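Local coordinates for cobalt-precorrin-5B C(1)-methyltransferase (Archaeoglobus fulgidus, PDB 1SR8), which probably methylates C-1 of cobalt-precorrin-5B with S-adenosyl-L-methionine to give cobalt-precorrin-6A in the anaerobic route to adenosylcobalamin, at residues A[48-53]-A[78-83]; A[52-57]-A[61-66]; A[210-215]-A[221-226]. One frame throughout, in Å; residues are numbered along the deposited sequence.

Contact 1: residues A[48-53]-A[78-83]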
loop_
_atom_site.group_PDB
_atom_site.type_symbol
_atom_site.label_atom_id
_atom_site.label_comp_id
_atom_site.label_asym_id
_atom_site.label_seq_id
_atom_site.Cartn_x
_atom_site.Cartn_y
_atom_site.Cartn_z
ATOM N N ALA A 48 0.558 4.400 10.709
ATOM C CA ALA A 48 1.340 5.365 11.471
ATOM C C ALA A 48 0.624 6.720 11.459
ATOM O O ALA A 48 0.550 7.414 12.484
ATOM C CB ALA A 48 2.739 5.493 10.870
ATOM N N SER A 49 0.090 7.093 10.295
ATOM C CA SER A 49 -0.618 8.358 10.158
ATOM C C SER A 49 -1.829 8.387 11.072
ATOM O O SER A 49 -2.089 9.392 11.743
ATOM C CB SER A 49 -1.072 8.565 8.711
ATOM O OG SER A 49 0.037 8.766 7.859
ATOM N N ALA A 50 -2.569 7.283 11.092
ATOM C CA ALA A 50 -3.760 7.192 11.925
ATOM C C ALA A 50 -3.394 7.367 13.392
ATOM O O ALA A 50 -4.073 8.097 14.119
ATOM C CB ALA A 50 -4.460 5.854 11.705
ATOM N N ALA A 51 -2.320 6.711 13.825
ATOM C CA ALA A 51 -1.873 6.812 15.218
ATOM C C ALA A 51 -1.552 8.258 15.573
ATOM O O ALA A 51 -1.991 8.767 16.601
ATOM C CB ALA A 51 -0.646 5.930 15.454
ATOM N N ALA A 52 -0.792 8.924 14.711
ATOM C CA ALA A 52 -0.418 10.316 14.944
ATOM C C ALA A 52 -1.636 11.224 15.022
ATOM O O ALA A 52 -1.761 12.030 15.945
ATOM C CB ALA A 52 0.509 10.794 13.841
ATOM N N VAL A 53 -2.528 11.104 14.047
ATOM C CA VAL A 53 -3.733 11.922 14.026
ATOM C C VAL A 53 -4.614 11.672 15.253
ATOM O O VAL A 53 -5.151 12.613 15.836
ATOM C CB VAL A 53 -4.546 11.657 12.749
ATOM C CG1 VAL A 53 -5.866 12.382 12.813
ATOM C CG2 VAL A 53 -3.755 12.116 11.534
ATOM N N VAL A 78 -9.874 5.046 9.932
ATOM C CA VAL A 78 -9.196 3.993 10.684
ATOM C C VAL A 78 -9.668 3.962 12.137
ATOM O O VAL A 78 -9.789 5.006 12.792
ATOM C CB VAL A 78 -7.649 4.215 10.673
ATOM C CG1 VAL A 78 -6.936 3.113 11.442
ATOM C CG2 VAL A 78 -7.142 4.266 9.242
ATOM N N GLU A 79 -9.939 2.758 12.633
ATOM C CA GLU A 79 -10.363 2.591 14.013
ATOM C C GLU A 79 -9.124 2.628 14.893
ATOM O O GLU A 79 -8.119 1.987 14.597
ATOM C CB GLU A 79 -11.116 1.270 14.190
ATOM C CG GLU A 79 -12.510 1.303 13.585
ATOM C CD GLU A 79 -13.534 0.571 14.438
ATOM O OE1 GLU A 79 -13.539 -0.682 14.431
ATOM O OE2 GLU A 79 -14.329 1.257 15.126
ATOM N N VAL A 80 -9.196 3.396 15.971
ATOM C CA VAL A 80 -8.066 3.536 16.868
ATOM C C VAL A 80 -8.515 3.473 18.324
ATOM O O VAL A 80 -9.713 3.481 18.623
ATOM C CB VAL A 80 -7.358 4.898 16.650
ATOM C CG1 VAL A 80 -6.960 5.067 15.202
ATOM C CG2 VAL A 80 -8.281 6.032 17.068
ATOM N N GLU A 81 -7.536 3.403 19.218
ATOM C CA GLU A 81 -7.771 3.392 20.655
ATOM C C GLU A 81 -6.903 4.540 21.161
ATOM O O GLU A 81 -5.725 4.358 21.452
ATOM C CB GLU A 81 -7.308 2.070 21.266
ATOM C CG GLU A 81 -7.557 1.964 22.763
ATOM C CD GLU A 81 -6.896 0.741 23.378
ATOM O OE1 GLU A 81 -5.645 0.670 23.358
ATOM O OE2 GLU A 81 -7.624 -0.148 23.881
ATOM N N ALA A 82 -7.484 5.727 21.244
ATOM C CA ALA A 82 -6.730 6.892 21.676
ATOM C C ALA A 82 -7.300 7.548 22.929
ATOM O O ALA A 82 -8.509 7.519 23.166
ATOM C CB ALA A 82 -6.672 7.907 20.541
ATOM N N GLU A 83 -6.420 8.145 23.728
ATOM C CA GLU A 83 -6.840 8.822 24.946
ATOM C C GLU A 83 -5.770 9.759 25.488
ATOM O O GLU A 83 -4.652 9.339 25.780
ATOM C CB GLU A 83 -7.213 7.796 26.015
ATOM C CG GLU A 83 -7.794 8.411 27.271
ATOM C CD GLU A 83 -8.155 7.373 28.307
ATOM O OE1 GLU A 83 -9.038 6.530 28.025
ATOM O OE2 GLU A 83 -7.549 7.397 29.401
#

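Contact 2: residues A[52-57]-A[61-66]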
loop_
_atom_site.group_PDB
_atom_site.type_symbol
_atom_site.label_atom_id
_atom_site.label_comp_id
_atom_site.label_asym_id
_atom_site.label_seq_id
_atom_site.Cartn_x
_atom_site.Cartn_y
_atom_site.Cartn_z
ATOM N N ALA A 52 -0.792 8.924 14.711
ATOM C CA ALA A 52 -0.418 10.316 14.944
ATOM C C ALA A 52 -1.636 11.224 15.022
ATOM O O ALA A 52 -1.761 12.030 15.945
ATOM C CB ALA A 52 0.509 10.794 13.841
ATOM N N VAL A 53 -2.528 11.104 14.047
ATOM C CA VAL A 53 -3.733 11.922 14.026
ATOM C C VAL A 53 -4.614 11.672 15.253
ATOM O O VAL A 53 -5.151 12.613 15.836
ATOM C CB VAL A 53 -4.546 11.657 12.749
ATOM C CG1 VAL A 53 -5.866 12.382 12.813
ATOM C CG2 VAL A 53 -3.755 12.116 11.534
ATOM N N ALA A 54 -4.752 10.408 15.652
ATOM C CA ALA A 54 -5.575 10.063 16.811
ATOM C C ALA A 54 -4.984 10.600 18.118
ATOM O O ALA A 54 -5.712 11.028 19.009
ATOM C CB ALA A 54 -5.752 8.552 16.895
ATOM N N ALA A 55 -3.665 10.575 18.239
ATOM C CA ALA A 55 -3.027 11.073 19.444
ATOM C C ALA A 55 -3.309 12.568 19.643
ATOM O O ALA A 55 -3.607 13.004 20.759
ATOM C CB ALA A 55 -1.523 10.816 19.378
ATOM N N ILE A 56 -3.217 13.348 18.563
ATOM C CA ILE A 56 -3.465 14.795 18.616
ATOM C C ILE A 56 -4.938 15.100 18.885
ATOM O O ILE A 56 -5.272 15.930 19.720
ATOM C CB ILE A 56 -3.065 15.495 17.282
ATOM C CG1 ILE A 56 -1.543 15.456 17.097
ATOM C CG2 ILE A 56 -3.570 16.936 17.269
ATOM C CD1 ILE A 56 -1.072 16.071 15.800
ATOM N N ALA A 57 -5.812 14.426 18.156
ATOM C CA ALA A 57 -7.239 14.605 18.308
ATOM C C ALA A 57 -7.728 14.210 19.706
ATOM O O ALA A 57 -8.610 14.865 20.265
ATOM C CB ALA A 57 -7.958 13.781 17.260
ATOM N N GLU A 61 -10.737 15.528 23.092
ATOM C CA GLU A 61 -11.943 14.698 22.995
ATOM C C GLU A 61 -11.613 13.223 22.787
ATOM O O GLU A 61 -10.532 12.881 22.310
ATOM C CB GLU A 61 -12.830 15.186 21.853
ATOM C CG GLU A 61 -12.107 15.291 20.536
ATOM C CD GLU A 61 -12.794 16.242 19.594
ATOM O OE1 GLU A 61 -14.009 16.061 19.367
ATOM O OE2 GLU A 61 -12.122 17.168 19.085
ATOM N N LYS A 62 -12.551 12.351 23.144
ATOM C CA LYS A 62 -12.341 10.916 22.997
ATOM C C LYS A 62 -12.387 10.530 21.522
ATOM O O LYS A 62 -13.251 10.994 20.769
ATOM C CB LYS A 62 -13.390 10.135 23.807
ATOM C CG LYS A 62 -14.832 10.266 23.326
ATOM C CD LYS A 62 -15.122 9.357 22.127
ATOM C CE LYS A 62 -16.613 9.320 21.785
ATOM N NZ LYS A 62 -17.440 8.769 22.906
ATOM N N VAL A 63 -11.441 9.686 21.118
ATOM C CA VAL A 63 -11.334 9.243 19.730
ATOM C C VAL A 63 -11.440 7.730 19.603
ATOM O O VAL A 63 -10.906 6.982 20.423
ATOM C CB VAL A 63 -9.976 9.680 19.103
ATOM C CG1 VAL A 63 -9.989 9.441 17.601
ATOM C CG2 VAL A 63 -9.699 11.136 19.412
ATOM N N GLU A 64 -12.128 7.290 18.556
ATOM C CA GLU A 64 -12.297 5.872 18.292
ATOM C C GLU A 64 -12.033 5.602 16.828
ATOM O O GLU A 64 -11.840 4.461 16.429
ATOM C CB GLU A 64 -13.713 5.434 18.639
ATOM C CG GLU A 64 -14.033 5.513 20.119
ATOM C CD GLU A 64 -15.486 5.198 20.407
ATOM O OE1 GLU A 64 -16.363 6.039 20.085
ATOM O OE2 GLU A 64 -15.743 4.101 20.947
ATOM N N LYS A 65 -12.042 6.668 16.035
ATOM C CA LYS A 65 -11.793 6.601 14.594
ATOM C C LYS A 65 -11.256 7.944 14.126
ATOM O O LYS A 65 -11.596 8.992 14.678
ATOM C CB LYS A 65 -13.080 6.312 13.819
ATOM C CG LYS A 65 -13.699 4.960 14.096
ATOM C CD LYS A 65 -15.091 4.846 13.456
ATOM C CE LYS A 65 -15.799 3.527 13.836
ATOM N NZ LYS A 65 -17.197 3.443 13.310
ATOM N N VAL A 66 -10.405 7.915 13.115
ATOM C CA VAL A 66 -9.865 9.147 12.555
ATOM C C VAL A 66 -9.852 8.970 11.050
ATOM O O VAL A 66 -9.926 7.851 10.541
ATOM C CB VAL A 66 -8.412 9.437 13.023
ATOM C CG1 VAL A 66 -8.344 9.485 14.540
ATOM C CG2 VAL A 66 -7.466 8.388 12.473
#

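Contact 3: residues A[210-215]-A[221-226]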
loop_
_atom_site.group_PDB
_atom_site.type_symbol
_atom_site.label_atom_id
_atom_site.label_comp_id
_atom_site.label_asym_id
_atom_site.label_seq_id
_atom_site.Cartn_x
_atom_site.Cartn_y
_atom_site.Cartn_z
ATOM N N ARG A 210 -4.944 -3.926 -24.967
ATOM C CA ARG A 210 -3.545 -3.688 -24.639
ATOM C C ARG A 210 -3.408 -3.470 -23.138
ATOM O O ARG A 210 -4.143 -2.682 -22.551
ATOM C CB ARG A 210 -3.036 -2.460 -25.398
ATOM C CG ARG A 210 -3.325 -2.516 -26.893
ATOM C CD ARG A 210 -2.689 -1.356 -27.660
ATOM N NE ARG A 210 -3.070 -1.361 -29.077
ATOM C CZ ARG A 210 -4.233 -0.907 -29.547
ATOM N NH1 ARG A 210 -5.137 -0.400 -28.717
ATOM N NH2 ARG A 210 -4.503 -0.969 -30.848
ATOM N N ILE A 211 -2.477 -4.180 -22.514
ATOM C CA ILE A 211 -2.278 -4.034 -21.072
ATOM C C ILE A 211 -0.811 -4.064 -20.649
ATOM O O ILE A 211 -0.011 -4.834 -21.188
ATOM C CB ILE A 211 -3.018 -5.150 -20.266
ATOM C CG1 ILE A 211 -2.456 -6.534 -20.641
ATOM C CG2 ILE A 211 -4.516 -5.057 -20.506
ATOM C CD1 ILE A 211 -2.725 -7.643 -19.616
ATOM N N ALA A 212 -0.465 -3.221 -19.682
ATOM C CA ALA A 212 0.892 -3.199 -19.159
ATOM C C ALA A 212 0.909 -4.019 -17.857
ATOM O O ALA A 212 0.198 -3.701 -16.903
ATOM C CB ALA A 212 1.333 -1.765 -18.891
ATOM N N ILE A 213 1.697 -5.090 -17.838
ATOM C CA ILE A 213 1.822 -5.948 -16.655
ATOM C C ILE A 213 3.004 -5.412 -15.835
ATOM O O ILE A 213 4.165 -5.617 -16.203
ATOM C CB ILE A 213 2.108 -7.417 -17.061
ATOM C CG1 ILE A 213 1.073 -7.885 -18.088
ATOM C CG2 ILE A 213 2.071 -8.321 -15.828
ATOM C CD1 ILE A 213 1.415 -9.209 -18.754
ATOM N N THR A 214 2.711 -4.723 -14.734
ATOM C CA THR A 214 3.761 -4.136 -13.908
ATOM C C THR A 214 3.968 -4.835 -12.566
ATOM O O THR A 214 3.075 -5.517 -12.068
ATOM C CB THR A 214 3.489 -2.633 -13.688
ATOM O OG1 THR A 214 2.411 -2.448 -12.758
ATOM C CG2 THR A 214 3.114 -1.993 -15.017
ATOM N N THR A 215 5.161 -4.665 -11.994
ATOM C CA THR A 215 5.528 -5.291 -10.720
ATOM C C THR A 215 5.095 -4.539 -9.457
ATOM O O THR A 215 4.933 -5.142 -8.392
ATOM C CB THR A 215 7.058 -5.527 -10.637
ATOM O OG1 THR A 215 7.748 -4.303 -10.908
ATOM C CG2 THR A 215 7.489 -6.573 -11.634
ATOM N N LEU A 221 3.358 3.521 -12.592
ATOM C CA LEU A 221 3.472 4.939 -12.909
ATOM C C LEU A 221 4.321 5.103 -14.155
ATOM O O LEU A 221 4.048 5.954 -15.000
ATOM C CB LEU A 221 4.120 5.704 -11.749
ATOM C CG LEU A 221 3.236 5.932 -10.518
ATOM C CD1 LEU A 221 4.056 6.499 -9.369
ATOM C CD2 LEU A 221 2.113 6.877 -10.877
ATOM N N TYR A 222 5.352 4.278 -14.269
ATOM C CA TYR A 222 6.224 4.344 -15.427
ATOM C C TYR A 222 5.450 3.998 -16.686
ATOM O O TYR A 222 5.534 4.701 -17.681
ATOM C CB TYR A 222 7.383 3.373 -15.275
ATOM C CG TYR A 222 8.423 3.518 -16.355
ATOM C CD1 TYR A 222 9.375 4.544 -16.302
ATOM C CD2 TYR A 222 8.470 2.623 -17.426
ATOM C CE1 TYR A 222 10.353 4.667 -17.291
ATOM C CE2 TYR A 222 9.439 2.736 -18.419
ATOM C CZ TYR A 222 10.379 3.756 -18.346
ATOM O OH TYR A 222 11.361 3.844 -19.312
ATOM N N ALA A 223 4.698 2.907 -16.635
ATOM C CA ALA A 223 3.907 2.469 -17.781
ATOM C C ALA A 223 2.854 3.513 -18.165
ATOM O O ALA A 223 2.592 3.732 -19.347
ATOM C CB ALA A 223 3.233 1.128 -17.473
ATOM N N ARG A 224 2.247 4.143 -17.164
ATOM C CA ARG A 224 1.226 5.164 -17.382
ATOM C C ARG A 224 1.794 6.282 -18.233
ATOM O O ARG A 224 1.105 6.862 -19.081
ATOM C CB ARG A 224 0.783 5.765 -16.047
ATOM C CG ARG A 224 -0.126 4.899 -15.217
ATOM C CD ARG A 224 -1.541 5.408 -15.325
ATOM N NE ARG A 224 -1.669 6.768 -14.804
ATOM C CZ ARG A 224 -2.721 7.558 -15.015
ATOM N NH1 ARG A 224 -3.744 7.127 -15.742
ATOM N NH2 ARG A 224 -2.754 8.782 -14.499
ATOM N N LYS A 225 3.066 6.575 -17.986
ATOM C CA LYS A 225 3.770 7.648 -18.662
ATOM C C LYS A 225 4.366 7.263 -20.015
ATOM O O LYS A 225 4.146 7.957 -21.007
ATOM C CB LYS A 225 4.864 8.180 -17.723
ATOM C CG LYS A 225 5.601 9.414 -18.217
ATOM C CD LYS A 225 6.398 10.090 -17.098
ATOM C CE LYS A 225 7.001 11.419 -17.570
ATOM N NZ LYS A 225 7.599 12.231 -16.456
ATOM N N LYS A 226 5.103 6.154 -20.055
ATOM C CA LYS A 226 5.775 5.698 -21.274
ATOM C C LYS A 226 4.964 4.834 -22.242
ATOM O O LYS A 226 5.326 4.719 -23.413
ATOM C CB LYS A 226 7.066 4.955 -20.909
ATOM C CG LYS A 226 7.995 5.749 -20.010
ATOM C CD LYS A 226 8.242 7.149 -20.563
ATOM C CE LYS A 226 8.911 8.055 -19.526
ATOM N NZ LYS A 226 8.887 9.510 -19.905
#

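Contact 1: residues A[48-53]-A[78-83]
The helix 44-57 comes nearest the strand 76-83 at Ala-50 and Val-78, whose CA atoms stand 6.4 Å apart, a close spacing consistent with the small alanine side chain on the helical side. This is helix-on-sheet packing, the strand belonging to a mixed, mostly antiparallel sheet of six. Ala-50 points its CB at the strand and sets it against the branch of Val-78 rather than against one methyl alone: Val-78 CG1 and Val-78 CB each lie 3.7 Å from Ala-50 CB, and Val-78 CG2 follows at 4.0 Å. A chi1 of -179° sets Val-78 CG1 opposite the backbone N and CG2 opposite the carbonyl carbon, and both methyls stay close to the alanine. Strand alternation brings Val-80 to the same face, while Glu-79 between them starts away from the helix. Alongside in the sheet, Val-89 of strand 86-90 touches both valines, and on the helix Ser-49 meets residues of helix 133-149 and Ala-51 meets Ala-108 of strand 105-111. Val-80 gives the looser second contact, its CG1 being 4.4 Å from Ala-50 CB and 4.3 Å from Ala-50 O.

Contact 2: residues A[52-57]-A[61-66]
Val-53 O accepts the helical hydrogen bond of Ala-57 N at 3.0 Å, and both residues so joined touch the returning chain 61-66 with their side chains. The side chains of Val-53 and Val-66 pass alongside one another, pointing opposite ways; Val-53 CG1 lies 3.9 Å from Val-66 CB, with Val-66 CG1 next in distance. That CG1 carries the tighter contact, reaching both CA and CB of Ala-54, the latter at 3.6 Å. A first torsion of -57° places it beside the backbone N of Val-66, anti to the carbonyl carbon. The arrangement is that of a helix and the strand that follows it, connected by a short loop and packed against each other: helix 44-57 ends, the loop reverses the chain, and strand 63-68 runs back along the helix as an outermost strand of the mixed sheet. A corner at Glu-64 breaks the alternation of that strand, which is how Val-63 and Val-66, three residues apart, can both point toward the helix. Val-63 uses CG2, which rests 3.8 Å from Ala-57 CB and 3.7 Å from Ala-57 C; its CG1 lies 4.4 Å from Ala-54 CB. Phe-150, in a loop, touches Ala-57 and Glu-61, and Ile-56 packs against helix 133-149. At the more open end of the contact, the aliphatic part of Glu-61 touches the last helical carbonyl, Glu-61 CG lying 3.5 Å from Ala-57 O.

Contact 3: residues A[210-215]-A[221-226]
Ala-212 and Ala-223 meet methyl to methyl, CB to CB at 3.7 Å, where helix 217-226 packs on strand 210-214. Both methyls point across the contact, and their small size lets the backbones come close, with the CA atoms of the two residues 6.6 Å apart. Ala-223 CB also touches a second strand residue: Thr-214 CG2 lies 4.0 Å from it, so the alanine methyl is shared by two residues of the same strand face, while Ile-213 between them points away. The rotation of Thr-214 separates its apolar and polar branches. A chi1 of 74° puts OG1 between the backbone N and the carbonyl carbon, leaving CG2 beside the N and anti to the carbonyl carbon, where it meets the alanine; OG1 is taken by a hydrogen bond to the carbonyl oxygen of Phe-233 in the adjoining strand. Thr-214 also packs on Ala-219 and Trp-220, about one turn before Ala-223. On the helix itself, Tyr-222 packs on Val-252 of strand 248-253. These elements form the first two parts of a beta-alpha-beta unit completed by strand 231-234. Ala-212 has backbone hydrogen bonds with Gln-231 and Phe-233 of that third part, and strand 210-214 lies between strands 231-234 and 248-253 in a parallel four-stranded sheet, with helix 217-226 packed across it.

Contacts 1 and 2 are successive parts of one interface: helix 44-57 meets two neighbouring strands of the mixed sheet, and the contact centres are about 6 Å apart. Their strands are joined by probable backbone hydrogen bonds, Val-78 N to Val-66 O and Val-80 N to Glu-64 O, both 2.9 Å, while Val-80 CG2 packs 3.6 Å from Ala-54 CB. Contact 3 belongs to a separate, parallel sheet on the opposite side of the chain's centre; its centre is about 34 Å from that of contact 1 and about 38 Å from that of contact 2. No ligand lies at any of the three, and their relation to the methyl-transfer site remains open.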